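PDB 3U52: phenol hydroxylase component phL from Pseudomonas stutzeri, which probably serves as a helical subunit of the hydroxylase of a multicomponent phenol hydroxylase, an oxygenase system that uses dioxygen to hydroxylate phenols. Local coordinates for residues T63-E68 and E276-L281; D210-T215 and A266-V271; L122-R127 and A180-S185. All coordinates share one frame; numbering follows the deposited sequence.

Contact 1 (T63-E68 and E276-L281); sequences TAIRME and ETNREL
The carboxamide of Asn278 grips both backbone polar groups of one residue, Arg66. Its OD1 accepts from Arg66 N at 3.1 Å, and the N-H...O angle of 175° makes this bond almost straight. In return, Asn278 ND2 donates to Arg66 O at 2.9 Å along a more bent path, 146° at the hydrogen, with the acceptor tilted out of the amide plane. Together the two bonds fix the rotation of the amide and hold the backbone of 63-68 in a set position against helix 276-302. ND2 has a second acceptor, Val271 O in helix 251-274, so the same amide ties three pieces of chain together.

Ile65 closes over this polar pair. Its CG2 stands to one side of the Asn278 amide plane, 3.6 Å from OD1 and almost as near ND2, so that a methyl covers the bonded atoms. A chi1 of -66° sets CG1 beside the backbone N and leaves CG2 anti to it; CG1 then carries CD1 on toward Leu281, to 3.7 Å from Leu281 CD1. That leucine methyl is shared: Ala64 CB touches it at 3.6 Å. Beyond the amide, Met67 bends at chi2 and chi3, and its SD packs 3.8 Å from Asn278 ND2.

Ile65 also packs on Phe212, Val271 and Trp285, whereas Arg66 itself is exposed. An asparagine on the first turn of a helix here pairs its side-chain amide with the N-H and C=O of a single residue, as a peptide group would, fastening the loop before helix 81-105 onto an all-helical fold.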
ATOM      1  N   THR D  63      36.904  -9.676  16.655  1.00 24.08           N
ATOM      2  CA  THR D  63      36.659  -9.933  18.068  1.00 22.91           C
ATOM      3  C   THR D  63      37.355 -11.219  18.523  1.00 23.59           C
ATOM      4  O   THR D  63      37.525 -12.138  17.744  1.00 22.79           O
ATOM      5  CB  THR D  63      35.147  -9.982  18.395  1.00 22.40           C
ATOM      6  OG1 THR D  63      34.971 -10.107  19.806  1.00 22.94           O
ATOM      7  CG2 THR D  63      34.464 -11.097  17.712  1.00 21.16           C
ATOM      8  N   ALA D  64      37.754 -11.249  19.784  1.00 24.63           N
ATOM      9  CA  ALA D  64      38.353 -12.456  20.396  1.00 25.90           C
ATOM     10  C   ALA D  64      37.290 -13.513  20.726  1.00 26.89           C
ATOM     11  O   ALA D  64      37.599 -14.704  20.841  1.00 27.75           O
ATOM     12  CB  ALA D  64      39.190 -12.091  21.632  1.00 25.56           C
ATOM     13  N   ILE D  65      36.043 -13.073  20.894  1.00 27.60           N
ATOM     14  CA  ILE D  65      34.916 -13.979  21.060  1.00 27.68           C
ATOM     15  C   ILE D  65      34.821 -14.907  19.864  1.00 27.59           C
ATOM     16  O   ILE D  65      35.094 -14.502  18.749  1.00 28.78           O
ATOM     17  CB  ILE D  65      33.601 -13.201  21.225  1.00 27.36           C
ATOM     18  CG1 ILE D  65      33.605 -12.397  22.540  1.00 27.55           C
ATOM     19  CG2 ILE D  65      32.420 -14.142  21.207  1.00 27.99           C
ATOM     20  CD1 ILE D  65      33.526 -13.258  23.819  1.00 23.79           C
ATOM     21  N   ARG D  66      34.463 -16.163  20.103  1.00 28.18           N
ATOM     22  CA  ARG D  66      34.336 -17.165  19.043  1.00 29.05           C
ATOM     23  C   ARG D  66      32.952 -17.796  19.058  1.00 28.53           C
ATOM     24  O   ARG D  66      32.414 -18.091  20.120  1.00 28.05           O
ATOM     25  CB  ARG D  66      35.409 -18.280  19.191  1.00 29.96           C
ATOM     26  CG  ARG D  66      36.853 -17.813  18.975  1.00 32.80           C
ATOM     27  CD  ARG D  66      37.112 -17.381  17.526  1.00 39.99           C
ATOM     28  NE  ARG D  66      37.955 -16.171  17.480  1.00 44.32           N
ATOM     29  CZ  ARG D  66      39.157 -16.153  16.938  1.00 44.23           C
ATOM     30  NH1 ARG D  66      39.616 -17.264  16.382  1.00 48.81           N
ATOM     31  NH2 ARG D  66      39.882 -15.051  16.920  1.00 41.94           N
ATOM     32  N   MET D  67      32.378 -17.959  17.870  1.00 29.48           N
ATOM     33  CA  MET D  67      31.079 -18.612  17.670  1.00 30.15           C
ATOM     34  C   MET D  67      31.145 -19.551  16.500  1.00 31.53           C
ATOM     35  O   MET D  67      31.600 -19.166  15.405  1.00 30.79           O
ATOM     36  CB  MET D  67      29.988 -17.610  17.355  1.00 29.66           C
ATOM     37  CG  MET D  67      29.822 -16.566  18.426  1.00 29.61           C
ATOM     38  SD  MET D  67      28.985 -17.114  19.914  1.00 27.55           S
ATOM     39  CE  MET D  67      27.269 -17.180  19.334  1.00 25.90           C
ATOM     40  N   GLU D  68      30.618 -20.755  16.705  1.00 32.06           N
ATOM     41  CA  GLU D  68      30.441 -21.693  15.614  1.00 34.23           C
ATOM     42  C   GLU D  68      29.630 -20.998  14.521  1.00 34.09           C
ATOM     43  O   GLU D  68      29.939 -21.118  13.336  1.00 33.93           O
ATOM     44  CB  GLU D  68      29.738 -22.976  16.080  1.00 35.15           C
ATOM     45  CG  GLU D  68      29.677 -24.075  14.984  1.00 41.70           C
ATOM     46  CD  GLU D  68      28.287 -24.758  14.886  1.00 50.47           C
ATOM     47  OE1 GLU D  68      28.162 -25.936  15.317  1.00 53.36           O
ATOM     48  OE2 GLU D  68      27.320 -24.115  14.378  1.00 52.98           O
ATOM     49  N   GLU D 276      32.698 -22.020  27.648  1.00 36.58           N
ATOM     50  CA  GLU D 276      33.307 -21.481  28.857  1.00 37.80           C
ATOM     51  C   GLU D 276      34.411 -20.445  28.506  1.00 36.79           C
ATOM     52  O   GLU D 276      34.641 -19.504  29.242  1.00 37.04           O
ATOM     53  CB  GLU D 276      33.853 -22.649  29.690  1.00 39.25           C
ATOM     54  CG  GLU D 276      34.284 -22.388  31.129  1.00 44.15           C
ATOM     55  CD  GLU D 276      34.552 -23.737  31.863  1.00 51.85           C
ATOM     56  OE1 GLU D 276      35.715 -24.009  32.266  1.00 54.18           O
ATOM     57  OE2 GLU D 276      33.598 -24.554  32.003  1.00 54.02           O
ATOM     58  N   THR D 277      35.082 -20.611  27.377  1.00 36.56           N
ATOM     59  CA  THR D 277      36.104 -19.650  26.965  1.00 36.86           C
ATOM     60  C   THR D 277      35.517 -18.245  26.719  1.00 35.66           C
ATOM     61  O   THR D 277      36.084 -17.231  27.148  1.00 36.11           O
ATOM     62  CB  THR D 277      36.756 -20.061  25.676  1.00 36.38           C
ATOM     63  OG1 THR D 277      36.458 -21.420  25.393  1.00 39.83           O
ATOM     64  CG2 THR D 277      38.218 -19.897  25.791  1.00 39.16           C
ATOM     65  N   ASN D 278      34.391 -18.193  26.002  1.00 35.25           N
ATOM     66  CA  ASN D 278      33.695 -16.936  25.729  1.00 34.03           C
ATOM     67  C   ASN D 278      33.368 -16.326  27.062  1.00 34.15           C
ATOM     68  O   ASN D 278      33.711 -15.201  27.321  1.00 34.33           O
ATOM     69  CB  ASN D 278      32.408 -17.187  24.961  1.00 32.29           C
ATOM     70  CG  ASN D 278      32.605 -17.198  23.465  1.00 31.91           C
ATOM     71  OD1 ASN D 278      33.729 -17.060  22.941  1.00 26.10           O
ATOM     72  ND2 ASN D 278      31.489 -17.332  22.745  1.00 30.31           N
ATOM     73  N   ARG D 279      32.733 -17.115  27.916  1.00 34.13           N
ATOM     74  CA  ARG D 279      32.387 -16.716  29.278  1.00 34.99           C
ATOM     75  C   ARG D 279      33.580 -16.212  30.125  1.00 34.92           C
ATOM     76  O   ARG D 279      33.500 -15.153  30.764  1.00 33.01           O
ATOM     77  CB  ARG D 279      31.722 -17.913  29.931  1.00 35.48           C
ATOM     78  CG  ARG D 279      30.540 -17.582  30.765  1.00 37.40           C
ATOM     79  CD  ARG D 279      29.466 -18.658  30.643  1.00 39.69           C
ATOM     80  NE  ARG D 279      29.876 -19.963  31.156  1.00 41.54           N
ATOM     81  CZ  ARG D 279      29.802 -21.113  30.472  1.00 43.60           C
ATOM     82  NH1 ARG D 279      29.317 -21.165  29.229  1.00 41.51           N
ATOM     83  NH2 ARG D 279      30.195 -22.235  31.059  1.00 45.12           N
ATOM     84  N   GLU D 280      34.687 -16.962  30.122  1.00 35.71           N
ATOM     85  CA  GLU D 280      35.960 -16.481  30.718  1.00 37.15           C
ATOM     86  C   GLU D 280      36.345 -15.076  30.228  1.00 35.76           C
ATOM     87  O   GLU D 280      36.658 -14.195  31.022  1.00 34.98           O
ATOM     88  CB  GLU D 280      37.142 -17.434  30.397  1.00 38.56           C
ATOM     89  CG  GLU D 280      37.220 -18.779  31.198  1.00 45.06           C
ATOM     90  CD  GLU D 280      38.080 -19.856  30.473  1.00 52.32           C
ATOM     91  OE1 GLU D 280      39.106 -19.505  29.822  1.00 53.58           O
ATOM     92  OE2 GLU D 280      37.717 -21.062  30.536  1.00 55.91           O
ATOM     93  N   LEU D 281      36.350 -14.904  28.900  1.00 35.37           N
ATOM     94  CA  LEU D 281      36.677 -13.636  28.261  1.00 34.40           C
ATOM     95  C   LEU D 281      35.706 -12.525  28.692  1.00 32.89           C
ATOM     96  O   LEU D 281      36.119 -11.419  29.040  1.00 32.50           O
ATOM     97  CB  LEU D 281      36.632 -13.808  26.748  1.00 35.39           C
ATOM     98  CG  LEU D 281      37.739 -13.246  25.858  1.00 38.42           C
ATOM     99  CD1 LEU D 281      37.188 -13.061  24.439  1.00 38.49           C
ATOM    100  CD2 LEU D 281      38.366 -11.951  26.394  1.00 39.69           C
TER

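Contact 2 (D210-T215 and A266-V271); sequences DWFELT and AMMKAV
Phe212 gives the largest single share of the surface exchanged between these helices, and three kinds of apolar interaction meet on its ring. The first is CH-pi: Val271 CG1 sits over one face, 4.2 Å from the ring centroid and 26° off the normal. Thr215 CG2, one helical turn on from the phenylalanine, covers the opposite face, so the ring lies between two methyls.

The second kind is Met-aromatic. Met268 SD approaches the edge of the Phe212 ring, 5.2 Å from the centroid and 78° off its normal; bends at chi2 and chi3 curl the thioether round to this position. Met267 SD comes in obliquely at a similar range.

Plain aliphatic contact makes up the third. Phe212 CE1 touches Val271 CG2 at 3.6 Å and Met267 CG at 3.9 Å. Met267 runs straight out from its helix, CG anti to the backbone N (chi1 176°), then turns at chi3 so that its CE meets Thr215 CG2 tip to tip, 3.6 Å apart.

Polar bonding serves the start of the helix. Asp210 is the N-cap of 211-240: its OD1 accepts from Glu213 N at 3.1 Å, from above the carboxylate plane. Thr63 OG1 also bonds OD1, and Ala64 N bonds OD2.

The axes of the short segments 211-215 and 266-271 come within 12.7 Å, their directions nearer to antiparallel than to parallel, which leaves room for these long side chains. Leu282 of helix 276-302 packs against both Phe212 and Met268, while His153 of helix 147-175 touches Met267 and hydrogen-bonds Thr215 OG1; no strand takes part in this helical bundle.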
ATOM      1  N   ASP D 210      38.172  -4.214  20.058  1.00 25.45           N
ATOM      2  CA  ASP D 210      37.389  -5.454  19.978  1.00 24.55           C
ATOM      3  C   ASP D 210      35.916  -5.082  19.980  1.00 23.52           C
ATOM      4  O   ASP D 210      35.432  -4.472  20.963  1.00 24.96           O
ATOM      5  CB  ASP D 210      37.686  -6.350  21.199  1.00 24.43           C
ATOM      6  CG  ASP D 210      37.067  -7.733  21.074  1.00 26.58           C
ATOM      7  OD1 ASP D 210      35.842  -7.826  20.837  1.00 23.65           O
ATOM      8  OD2 ASP D 210      37.798  -8.756  21.184  1.00 24.48           O
ATOM      9  N   TRP D 211      35.185  -5.444  18.924  1.00 21.95           N
ATOM     10  CA  TRP D 211      33.816  -4.911  18.828  1.00 21.25           C
ATOM     11  C   TRP D 211      32.884  -5.554  19.857  1.00 20.89           C
ATOM     12  O   TRP D 211      31.945  -4.907  20.376  1.00 21.44           O
ATOM     13  CB  TRP D 211      33.269  -4.987  17.407  1.00 19.79           C
ATOM     14  CG  TRP D 211      33.023  -6.370  16.839  1.00 20.06           C
ATOM     15  CD1 TRP D 211      33.841  -7.053  15.990  1.00 19.22           C
ATOM     16  CD2 TRP D 211      31.874  -7.217  17.054  1.00 20.08           C
ATOM     17  NE1 TRP D 211      33.290  -8.279  15.674  1.00 20.66           N
ATOM     18  CE2 TRP D 211      32.086  -8.410  16.310  1.00 19.75           C
ATOM     19  CE3 TRP D 211      30.700  -7.087  17.798  1.00 20.23           C
ATOM     20  CZ2 TRP D 211      31.129  -9.456  16.244  1.00 19.45           C
ATOM     21  CZ3 TRP D 211      29.747  -8.144  17.748  1.00 21.08           C
ATOM     22  CH2 TRP D 211      29.991  -9.312  16.993  1.00 20.11           C
ATOM     23  N   PHE D 212      33.096  -6.821  20.166  1.00 20.79           N
ATOM     24  CA  PHE D 212      32.249  -7.409  21.201  1.00 21.73           C
ATOM     25  C   PHE D 212      32.532  -6.848  22.598  1.00 21.63           C
ATOM     26  O   PHE D 212      31.597  -6.546  23.345  1.00 20.48           O
ATOM     27  CB  PHE D 212      32.210  -8.939  21.216  1.00 22.58           C
ATOM     28  CG  PHE D 212      30.944  -9.461  21.843  1.00 22.89           C
ATOM     29  CD1 PHE D 212      29.840  -9.740  21.045  1.00 24.28           C
ATOM     30  CD2 PHE D 212      30.818  -9.569  23.252  1.00 21.87           C
ATOM     31  CE1 PHE D 212      28.620 -10.192  21.620  1.00 25.01           C
ATOM     32  CE2 PHE D 212      29.616  -9.998  23.847  1.00 24.62           C
ATOM     33  CZ  PHE D 212      28.509 -10.339  23.021  1.00 24.63           C
ATOM     34  N   GLU D 213      33.816  -6.641  22.908  1.00 21.13           N
ATOM     35  CA  GLU D 213      34.176  -5.901  24.123  1.00 22.11           C
ATOM     36  C   GLU D 213      33.400  -4.578  24.123  1.00 22.06           C
ATOM     37  O   GLU D 213      32.769  -4.222  25.112  1.00 22.63           O
ATOM     38  CB  GLU D 213      35.693  -5.637  24.207  1.00 22.55           C
ATOM     39  CG  GLU D 213      36.120  -5.002  25.546  1.00 23.14           C
ATOM     40  CD  GLU D 213      37.593  -4.617  25.609  1.00 26.56           C
ATOM     41  OE1 GLU D 213      37.957  -3.955  26.621  1.00 28.71           O
ATOM     42  OE2 GLU D 213      38.379  -4.979  24.698  1.00 23.80           O
ATOM     43  N   LEU D 214      33.429  -3.871  22.986  1.00 22.33           N
ATOM     44  CA  LEU D 214      32.720  -2.603  22.858  1.00 23.29           C
ATOM     45  C   LEU D 214      31.201  -2.706  23.057  1.00 22.86           C
ATOM     46  O   LEU D 214      30.628  -1.887  23.788  1.00 22.91           O
ATOM     47  CB  LEU D 214      33.027  -1.928  21.512  1.00 23.83           C
ATOM     48  CG  LEU D 214      32.656  -0.455  21.397  1.00 24.40           C
ATOM     49  CD1 LEU D 214      33.138   0.423  22.527  1.00 21.11           C
ATOM     50  CD2 LEU D 214      33.133   0.052  20.058  1.00 26.29           C
ATOM     51  N   THR D 215      30.542  -3.684  22.422  1.00 22.86           N
ATOM     52  CA  THR D 215      29.078  -3.792  22.619  1.00 23.15           C
ATOM     53  C   THR D 215      28.709  -4.085  24.088  1.00 24.12           C
ATOM     54  O   THR D 215      27.744  -3.516  24.632  1.00 24.06           O
ATOM     55  CB  THR D 215      28.390  -4.771  21.615  1.00 22.86           C
ATOM     56  OG1 THR D 215      26.990  -4.501  21.615  1.00 21.21           O
ATOM     57  CG2 THR D 215      28.542  -6.211  22.005  1.00 23.34           C
ATOM     58  N   ALA D 266      19.213 -11.407  24.640  1.00 25.68           N
ATOM     59  CA  ALA D 266      19.323 -12.554  23.716  1.00 26.51           C
ATOM     60  C   ALA D 266      20.762 -12.708  23.144  1.00 27.42           C
ATOM     61  O   ALA D 266      21.260 -13.837  23.003  1.00 27.82           O
ATOM     62  CB  ALA D 266      18.325 -12.467  22.608  1.00 27.16           C
ATOM     63  N   MET D 267      21.426 -11.589  22.818  1.00 26.56           N
ATOM     64  CA  MET D 267      22.789 -11.649  22.321  1.00 26.48           C
ATOM     65  C   MET D 267      23.778 -12.153  23.405  1.00 27.02           C
ATOM     66  O   MET D 267      24.587 -13.042  23.126  1.00 27.20           O
ATOM     67  CB  MET D 267      23.242 -10.289  21.820  1.00 26.60           C
ATOM     68  CG  MET D 267      24.735 -10.252  21.367  1.00 27.61           C
ATOM     69  SD  MET D 267      25.118  -8.593  20.713  1.00 29.34           S
ATOM     70  CE  MET D 267      25.219  -7.651  22.251  1.00 24.96           C
ATOM     71  N   MET D 268      23.714 -11.591  24.608  1.00 26.68           N
ATOM     72  CA  MET D 268      24.493 -12.118  25.743  1.00 28.01           C
ATOM     73  C   MET D 268      24.236 -13.607  26.027  1.00 28.77           C
ATOM     74  O   MET D 268      25.176 -14.338  26.229  1.00 29.73           O
ATOM     75  CB  MET D 268      24.289 -11.292  27.002  1.00 27.80           C
ATOM     76  CG  MET D 268      25.014  -9.936  26.997  1.00 29.87           C
ATOM     77  SD  MET D 268      26.805 -10.033  26.720  1.00 35.03           S
ATOM     78  CE  MET D 268      27.313 -10.659  28.334  1.00 35.66           C
ATOM     79  N   LYS D 269      22.984 -14.060  26.046  1.00 29.59           N
ATOM     80  CA  LYS D 269      22.689 -15.483  26.288  1.00 31.00           C
ATOM     81  C   LYS D 269      23.362 -16.422  25.300  1.00 30.68           C
ATOM     82  O   LYS D 269      23.851 -17.476  25.692  1.00 31.10           O
ATOM     83  CB  LYS D 269      21.198 -15.784  26.262  1.00 31.98           C
ATOM     84  CG  LYS D 269      20.447 -15.382  27.530  1.00 38.73           C
ATOM     85  CD  LYS D 269      19.087 -16.120  27.609  1.00 45.52           C
ATOM     86  CE  LYS D 269      19.060 -17.142  28.742  1.00 48.04           C
ATOM     87  NZ  LYS D 269      19.120 -16.444  30.082  1.00 50.07           N
ATOM     88  N   ALA D 270      23.375 -16.041  24.019  1.00 30.66           N
ATOM     89  CA  ALA D 270      23.928 -16.894  22.965  1.00 29.92           C
ATOM     90  C   ALA D 270      25.450 -16.896  22.979  1.00 29.53           C
ATOM     91  O   ALA D 270      26.060 -17.942  22.761  1.00 29.00           O
ATOM     92  CB  ALA D 270      23.383 -16.479  21.592  1.00 29.67           C
ATOM     93  N   VAL D 271      26.059 -15.731  23.253  1.00 28.61           N
ATOM     94  CA  VAL D 271      27.538 -15.614  23.290  1.00 28.34           C
ATOM     95  C   VAL D 271      28.140 -16.285  24.566  1.00 28.08           C
ATOM     96  O   VAL D 271      29.072 -17.083  24.480  1.00 27.52           O
ATOM     97  CB  VAL D 271      27.975 -14.136  23.126  1.00 28.13           C
ATOM     98  CG1 VAL D 271      29.469 -13.997  23.158  1.00 27.21           C
ATOM     99  CG2 VAL D 271      27.491 -13.603  21.784  1.00 28.05           C
TER

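Contact 3 (L122-R127 and A180-S185); sequences LLVPLR and AALDES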
ATOM      1  N   LEU D 122      22.404  18.129  35.145  1.00 26.03           N
ATOM      2  CA  LEU D 122      22.272  16.716  35.504  1.00 26.75           C
ATOM      3  C   LEU D 122      21.767  15.836  34.352  1.00 26.41           C
ATOM      4  O   LEU D 122      22.142  14.674  34.266  1.00 27.45           O
ATOM      5  CB  LEU D 122      21.348  16.569  36.712  1.00 27.18           C
ATOM      6  CG  LEU D 122      21.856  17.327  37.947  1.00 29.77           C
ATOM      7  CD1 LEU D 122      20.837  17.216  39.074  1.00 31.59           C
ATOM      8  CD2 LEU D 122      23.225  16.777  38.369  1.00 32.81           C
ATOM      9  N   LEU D 123      20.945  16.417  33.483  1.00 25.53           N
ATOM     10  CA  LEU D 123      20.222  15.673  32.420  1.00 24.77           C
ATOM     11  C   LEU D 123      20.766  15.952  31.023  1.00 23.68           C
ATOM     12  O   LEU D 123      21.169  15.037  30.310  1.00 24.44           O
ATOM     13  CB  LEU D 123      18.706  15.980  32.468  1.00 24.62           C
ATOM     14  CG  LEU D 123      17.854  15.170  31.460  1.00 25.18           C
ATOM     15  CD1 LEU D 123      17.991  13.681  31.770  1.00 25.04           C
ATOM     16  CD2 LEU D 123      16.416  15.599  31.520  1.00 26.27           C
ATOM     17  N   VAL D 124      20.798  17.209  30.621  1.00 22.81           N
ATOM     18  CA  VAL D 124      21.143  17.516  29.241  1.00 23.59           C
ATOM     19  C   VAL D 124      22.530  17.001  28.783  1.00 25.07           C
ATOM     20  O   VAL D 124      22.640  16.562  27.631  1.00 26.47           O
ATOM     21  CB  VAL D 124      20.841  19.018  28.870  1.00 23.42           C
ATOM     22  CG1 VAL D 124      21.329  19.354  27.489  1.00 21.70           C
ATOM     23  CG2 VAL D 124      19.309  19.285  28.998  1.00 22.56           C
ATOM     24  N   PRO D 125      23.591  17.043  29.655  1.00 24.53           N
ATOM     25  CA  PRO D 125      24.889  16.583  29.116  1.00 23.66           C
ATOM     26  C   PRO D 125      24.966  15.089  28.738  1.00 23.43           C
ATOM     27  O   PRO D 125      25.875  14.684  28.015  1.00 23.59           O
ATOM     28  CB  PRO D 125      25.912  16.979  30.204  1.00 23.69           C
ATOM     29  CG  PRO D 125      25.204  18.081  31.026  1.00 23.68           C
ATOM     30  CD  PRO D 125      23.731  17.606  31.002  1.00 24.88           C
ATOM     31  N   LEU D 126      23.996  14.294  29.173  1.00 22.61           N
ATOM     32  CA  LEU D 126      23.820  12.956  28.665  1.00 21.79           C
ATOM     33  C   LEU D 126      23.714  12.863  27.131  1.00 22.08           C
ATOM     34  O   LEU D 126      23.964  11.796  26.598  1.00 21.55           O
ATOM     35  CB  LEU D 126      22.590  12.280  29.298  1.00 22.94           C
ATOM     36  CG  LEU D 126      22.585  12.072  30.825  1.00 25.18           C
ATOM     37  CD1 LEU D 126      21.313  11.309  31.236  1.00 28.97           C
ATOM     38  CD2 LEU D 126      23.798  11.275  31.210  1.00 28.41           C
ATOM     39  N   ARG D 127      23.350  13.943  26.420  1.00 21.53           N
ATOM     40  CA  ARG D 127      23.441  13.886  24.954  1.00 22.38           C
ATOM     41  C   ARG D 127      24.825  13.543  24.447  1.00 22.03           C
ATOM     42  O   ARG D 127      24.970  13.011  23.344  1.00 20.62           O
ATOM     43  CB  ARG D 127      23.008  15.190  24.288  1.00 22.11           C
ATOM     44  CG  ARG D 127      23.717  16.448  24.744  1.00 22.51           C
ATOM     45  CD  ARG D 127      23.160  17.664  24.028  1.00 26.59           C
ATOM     46  NE  ARG D 127      23.952  18.821  24.401  1.00 30.78           N
ATOM     47  CZ  ARG D 127      24.515  19.682  23.554  1.00 32.27           C
ATOM     48  NH1 ARG D 127      24.311  19.590  22.244  1.00 29.95           N
ATOM     49  NH2 ARG D 127      25.229  20.689  24.047  1.00 28.82           N
ATOM     50  N   ALA D 180      21.534  28.908  23.644  1.00 31.65           N
ATOM     51  CA  ALA D 180      22.259  29.363  24.830  1.00 30.98           C
ATOM     52  C   ALA D 180      22.349  28.289  25.912  1.00 29.51           C
ATOM     53  O   ALA D 180      23.393  28.139  26.503  1.00 30.06           O
ATOM     54  CB  ALA D 180      21.605  30.642  25.410  1.00 32.47           C
ATOM     55  N   ALA D 181      21.266  27.538  26.140  1.00 27.68           N
ATOM     56  CA  ALA D 181      21.214  26.501  27.167  1.00 26.69           C
ATOM     57  C   ALA D 181      22.070  25.326  26.752  1.00 26.46           C
ATOM     58  O   ALA D 181      22.543  24.600  27.598  1.00 26.51           O
ATOM     59  CB  ALA D 181      19.769  26.030  27.447  1.00 26.92           C
ATOM     60  N   LEU D 182      22.273  25.138  25.449  1.00 26.07           N
ATOM     61  CA  LEU D 182      23.117  24.050  24.975  1.00 26.71           C
ATOM     62  C   LEU D 182      24.596  24.389  25.178  1.00 27.50           C
ATOM     63  O   LEU D 182      25.409  23.528  25.541  1.00 27.45           O
ATOM     64  CB  LEU D 182      22.850  23.792  23.514  1.00 26.56           C
ATOM     65  CG  LEU D 182      22.066  22.560  23.067  1.00 28.43           C
ATOM     66  CD1 LEU D 182      21.571  21.598  24.123  1.00 29.21           C
ATOM     67  CD2 LEU D 182      21.026  22.913  22.062  1.00 25.73           C
ATOM     68  N   ASP D 183      24.929  25.652  24.946  1.00 28.16           N
ATOM     69  CA  ASP D 183      26.274  26.187  25.276  1.00 29.31           C
ATOM     70  C   ASP D 183      26.609  25.970  26.756  1.00 28.83           C
ATOM     71  O   ASP D 183      27.684  25.492  27.104  1.00 29.73           O
ATOM     72  CB  ASP D 183      26.353  27.682  24.926  1.00 29.19           C
ATOM     73  CG  ASP D 183      26.262  27.956  23.427  1.00 33.05           C
ATOM     74  OD1 ASP D 183      26.290  27.006  22.597  1.00 34.30           O
ATOM     75  OD2 ASP D 183      26.206  29.155  23.037  1.00 34.65           O
ATOM     76  N   GLU D 184      25.668  26.314  27.627  1.00 29.10           N
ATOM     77  CA  GLU D 184      25.866  26.228  29.061  1.00 29.65           C
ATOM     78  C   GLU D 184      26.100  24.791  29.505  1.00 29.21           C
ATOM     79  O   GLU D 184      27.010  24.522  30.292  1.00 28.82           O
ATOM     80  CB  GLU D 184      24.657  26.835  29.775  1.00 30.42           C
ATOM     81  CG  GLU D 184      24.639  26.606  31.272  1.00 34.81           C
ATOM     82  CD  GLU D 184      23.512  27.354  31.988  1.00 38.89           C
ATOM     83  OE1 GLU D 184      22.871  28.232  31.361  1.00 42.29           O
ATOM     84  OE2 GLU D 184      23.268  27.045  33.178  1.00 39.71           O
ATOM     85  N   SER D 185      25.257  23.879  29.009  1.00 28.41           N
ATOM     86  CA  SER D 185      25.292  22.468  29.366  1.00 27.49           C
ATOM     87  C   SER D 185      26.546  21.819  28.848  1.00 26.48           C
ATOM     88  O   SER D 185      27.122  21.018  29.531  1.00 25.99           O
ATOM     89  CB  SER D 185      24.071  21.744  28.803  1.00 28.18           C
ATOM     90  OG  SER D 185      23.938  20.489  29.419  1.00 30.43           O
TER
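Two unlike torsion choices bring a methyl of Leu182 over the guanidinium of Arg127. In Arg127 the first bend places CG between the backbone N and the carbonyl carbon (chi1 55°), after which the chain stays extended to NE and delivers the guanidinium to helix 180-191. Leu182 is turned away from staggered values at chi1 (-106°) and nearly eclipsed at chi2, a probably strained conformation in which CD1 lies over the centre of the guanidinium, 3.5 Å above its plane. The closest side-chain atoms are Arg127 CZ and Leu182 CD1, 3.6 Å apart. A leucine methyl thus lies on the flat face of the cation, leaving its in-plane N-H groups to polar partners. One such partner lies outside both segments: an acidic side chain on the chain of another protein forms a salt bridge with Arg127 NH2, which would offset the charge of this buried arginine.

Ser185 makes the second focus. Its hydroxyl projects into the turn of 122-127 and is packed closely by carbon: Pro125 CG lies 3.2 Å from Ser185 OG, and Val124 CG1 approaches OG to 3.4 Å. The hydroxyl's polar need is met by a hydrogen bond with Leu120 O, at the end of the preceding helix 113-122. Between the two foci, Val124 CG1 and Leu182 CD1 make a looser apolar contact at 4.1 Å.

The turn itself is a type I beta turn from Leu123 to Leu126, closed by Leu126 N to Leu123 O at 3.1 Å. The contact therefore packs the tight turn linking helices 113-122 and 126-143 against the first turns of 180-191, at a buried interface between subunits: another protein's aromatic side chains also pack on Leu182 and hydrogen-bond Asp183.

Contacts 1 and 2 are neighbours, with centres 9 Å apart; Ile65 CG2 lies 3.5 Å from Val271 CG1 where they join, and helices 251-274 and 276-302 follow one another in the chain. Contact 3 is remote, on the opposite side of the chain's centre, with centres about 39 Å from contact 1 and 31 Å from contact 2. Along the sequence, contact 3 closes before contact 2 opens, and both are nested within the long loop closed by contact 1. One end of the helical subunit thus joins an early loop to late helices within the chain, while the far end, at contact 3, meets another protein of the six-chain assembly.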